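Local coordinates for cell division control protein 73 (Saccharomyces cerevisiae, PDB 3V46) that acts within the PAF1 complex in transcription elongation and transcription-coupled histone modification, its C-terminal Ras-like domain promoting association of the complex with chromatin, at residues L27-I32 with P48-G53. Residues are numbered along the deposited sequence; the frame is centred on the assembly and turned at random.
Sequences LTVANI and PSVPNG
A water joins Ala30 to Pro48 where no direct hydrogen bond links 27-32 with 48-53: it donates to Ala30 O and to Pro48 O, each 2.7 Å from the water oxygen. Beside this bridge, methyl groups make van der Waals contact with carbon and backbone carbonyl oxygens. With Val50 CG1 anti to the backbone N (chi1 -176°), CG2 is the methyl that reaches in, 3.9 Å from Ala30 CA and 3.7 Å from Val29 O. The two valines meet obliquely, Val29 CG2 lying 4.1 Å from Val50 CB, while Val29 CG1 touches Gly53 O at 3.7 Å. Ala30 CB packs against Pro48 O.

Each loop is shaped by its own bonds. In 27-32, Thr28 OG1 accepts from Ala30 N in an ST turn, and Asn31 OD1 takes a nearly straight bond (174°) from Thr28 N, 2.8 Å away; Asn31 ND2 binds Ile26 O and Val42 O. In 48-53, a type I turn closes with Gly53 N on Val50 O. The contact joins the loops before helix 32-38 and before strand 54-59 in this non-GTP-binding Ras-like domain; Val50 touches Val55 of that strand. Ala30 O and Pro48 O, both acceptors, cannot bond directly, and the water supplies both hydrogens.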
ATOM      1  N   LEU A  27       5.177   7.726  -0.679  1.00 16.38           N
ATOM      2  CA  LEU A  27       3.995   7.477   0.151  1.00 15.89           C
ATOM      3  C   LEU A  27       4.396   6.731   1.423  1.00 15.37           C
ATOM      4  O   LEU A  27       5.108   5.731   1.363  1.00 19.69           O
ATOM      5  CB  LEU A  27       2.937   6.661  -0.597  1.00 20.13           C
ATOM      6  CG  LEU A  27       2.177   7.360  -1.720  1.00 20.46           C
ATOM      7  CD1 LEU A  27       1.258   6.382  -2.447  1.00 21.72           C
ATOM      8  CD2 LEU A  27       1.375   8.525  -1.171  1.00 18.83           C
ATOM      9  N   THR A  28       3.959   7.253   2.569  1.00 15.92           N
ATOM     10  CA  THR A  28       4.233   6.636   3.863  1.00 17.47           C
ATOM     11  C   THR A  28       2.979   6.724   4.727  1.00 18.04           C
ATOM     12  O   THR A  28       1.995   7.335   4.321  1.00 17.30           O
ATOM     13  CB  THR A  28       5.343   7.368   4.592  1.00 20.49           C
ATOM     14  OG1 THR A  28       4.837   8.618   5.072  1.00 19.64           O
ATOM     15  CG2 THR A  28       6.525   7.629   3.658  1.00 21.74           C
ATOM     16  N   VAL A  29       2.999   6.142   5.921  1.00 18.03           N
ATOM     17  CA  VAL A  29       1.828   6.277   6.798  1.00 18.96           C
ATOM     18  C   VAL A  29       1.533   7.740   7.124  1.00 20.08           C
ATOM     19  O   VAL A  29       0.410   8.069   7.493  1.00 20.92           O
ATOM     20  CB  VAL A  29       1.928   5.484   8.132  1.00 22.67           C
ATOM     21  CG1 VAL A  29       1.786   4.007   7.889  1.00 29.44           C
ATOM     22  CG2 VAL A  29       3.222   5.819   8.888  1.00 21.23           C
ATOM     23  N   ALA A  30       2.522   8.618   6.986  1.00 18.95           N
ATOM     24  CA  ALA A  30       2.317  10.022   7.341  1.00 18.07           C
ATOM     25  C   ALA A  30       1.458  10.776   6.338  1.00 18.27           C
ATOM     26  O   ALA A  30       0.792  11.743   6.717  1.00 19.67           O
ATOM     27  CB  ALA A  30       3.643  10.739   7.552  1.00 20.91           C
ATOM     28  N   ASN A  31       1.462  10.350   5.071  1.00 16.83           N
ATOM     29  CA  ASN A  31       0.707  11.065   4.039  1.00 15.98           C
ATOM     30  C   ASN A  31      -0.322  10.219   3.302  1.00 14.94           C
ATOM     31  O   ASN A  31      -0.994  10.699   2.391  1.00 15.92           O
ATOM     32  CB  ASN A  31       1.643  11.757   3.031  1.00 16.65           C
ATOM     33  CG  ASN A  31       2.364  10.777   2.117  1.00 13.59           C
ATOM     34  OD1 ASN A  31       2.362   9.579   2.339  1.00 14.67           O
ATOM     35  ND2 ASN A  31       3.006  11.305   1.087  1.00 16.93           N
ATOM     36  N   ILE A  32      -0.482   8.968   3.714  1.00 14.90           N
ATOM     37  CA  ILE A  32      -1.353   8.063   2.983  1.00 14.21           C
ATOM     38  C   ILE A  32      -2.832   8.405   3.134  1.00 16.86           C
ATOM     39  O   ILE A  32      -3.597   8.214   2.213  1.00 16.30           O
ATOM     40  CB  ILE A  32      -1.084   6.586   3.370  1.00 16.38           C
ATOM     41  CG1 ILE A  32      -1.749   5.638   2.366  1.00 16.48           C
ATOM     42  CG2 ILE A  32      -1.552   6.298   4.793  1.00 17.98           C
ATOM     43  CD1 ILE A  32      -1.173   5.685   0.975  1.00 18.69           C
ATOM     44  N   PRO A  48       2.965  15.725  10.149  1.00 31.40           N
ATOM     45  CA  PRO A  48       3.248  15.098  11.443  1.00 33.38           C
ATOM     46  C   PRO A  48       3.567  13.616  11.312  1.00 34.47           C
ATOM     47  O   PRO A  48       2.893  12.893  10.568  1.00 31.83           O
ATOM     48  CB  PRO A  48       1.935  15.268  12.211  1.00 36.47           C
ATOM     49  CG  PRO A  48       1.253  16.424  11.576  1.00 38.26           C
ATOM     50  CD  PRO A  48       1.665  16.420  10.137  1.00 34.29           C
ATOM     51  N   SER A  49       4.579  13.157  12.036  1.00 34.83           N
ATOM     52  CA  SER A  49       4.864  11.732  12.070  1.00 34.90           C
ATOM     53  C   SER A  49       3.729  11.013  12.809  1.00 33.44           C
ATOM     54  O   SER A  49       2.963  11.629  13.558  1.00 35.52           O
ATOM     55  CB  SER A  49       6.218  11.464  12.731  1.00 37.59           C
ATOM     56  OG  SER A  49       6.206  11.871  14.084  1.00 42.07           O
ATOM     57  N   VAL A  50       3.614   9.712  12.565  1.00 29.28           N
ATOM     58  CA  VAL A  50       2.585   8.881  13.172  1.00 29.30           C
ATOM     59  C   VAL A  50       3.301   7.968  14.174  1.00 32.29           C
ATOM     60  O   VAL A  50       3.828   6.935  13.803  1.00 29.76           O
ATOM     61  CB  VAL A  50       1.859   8.049  12.085  1.00 28.18           C
ATOM     62  CG1 VAL A  50       0.703   7.252  12.676  1.00 30.76           C
ATOM     63  CG2 VAL A  50       1.357   8.955  10.967  1.00 28.04           C
ATOM     64  N   PRO A  51       3.364   8.377  15.450  1.00 37.34           N
ATOM     65  CA  PRO A  51       4.182   7.685  16.457  1.00 42.42           C
ATOM     66  C   PRO A  51       4.087   6.150  16.476  1.00 43.02           C
ATOM     67  O   PRO A  51       5.123   5.487  16.579  1.00 45.19           O
ATOM     68  CB  PRO A  51       3.670   8.277  17.771  1.00 45.42           C
ATOM     69  CG  PRO A  51       3.280   9.667  17.405  1.00 45.06           C
ATOM     70  CD  PRO A  51       2.732   9.590  16.001  1.00 42.93           C
ATOM     71  N   ASN A  52       2.883   5.594  16.390  1.00 40.22           N
ATOM     72  CA  ASN A  52       2.713   4.142  16.446  1.00 36.82           C
ATOM     73  C   ASN A  52       2.789   3.456  15.070  1.00 31.97           C
ATOM     74  O   ASN A  52       2.698   2.234  14.965  1.00 32.34           O
ATOM     75  CB  ASN A  52       1.388   3.788  17.123  1.00 44.68           C
ATOM     76  CG  ASN A  52       0.181   4.428  16.445  1.00 49.80           C
ATOM     77  OD1 ASN A  52       0.311   5.193  15.485  1.00 46.86           O
ATOM     78  ND2 ASN A  52      -1.010   4.104  16.947  1.00 56.48           N
ATOM     79  N   GLY A  53       2.950   4.245  14.023  1.00 25.04           N
ATOM     80  CA  GLY A  53       3.080   3.697  12.680  1.00 20.95           C
ATOM     81  C   GLY A  53       1.810   3.083  12.125  1.00 19.07           C
ATOM     82  O   GLY A  53       1.857   2.291  11.190  1.00 21.65           O
TER
HETATM   83  O   HOH W   1       0.562  12.841   9.212  1.00 24.86           O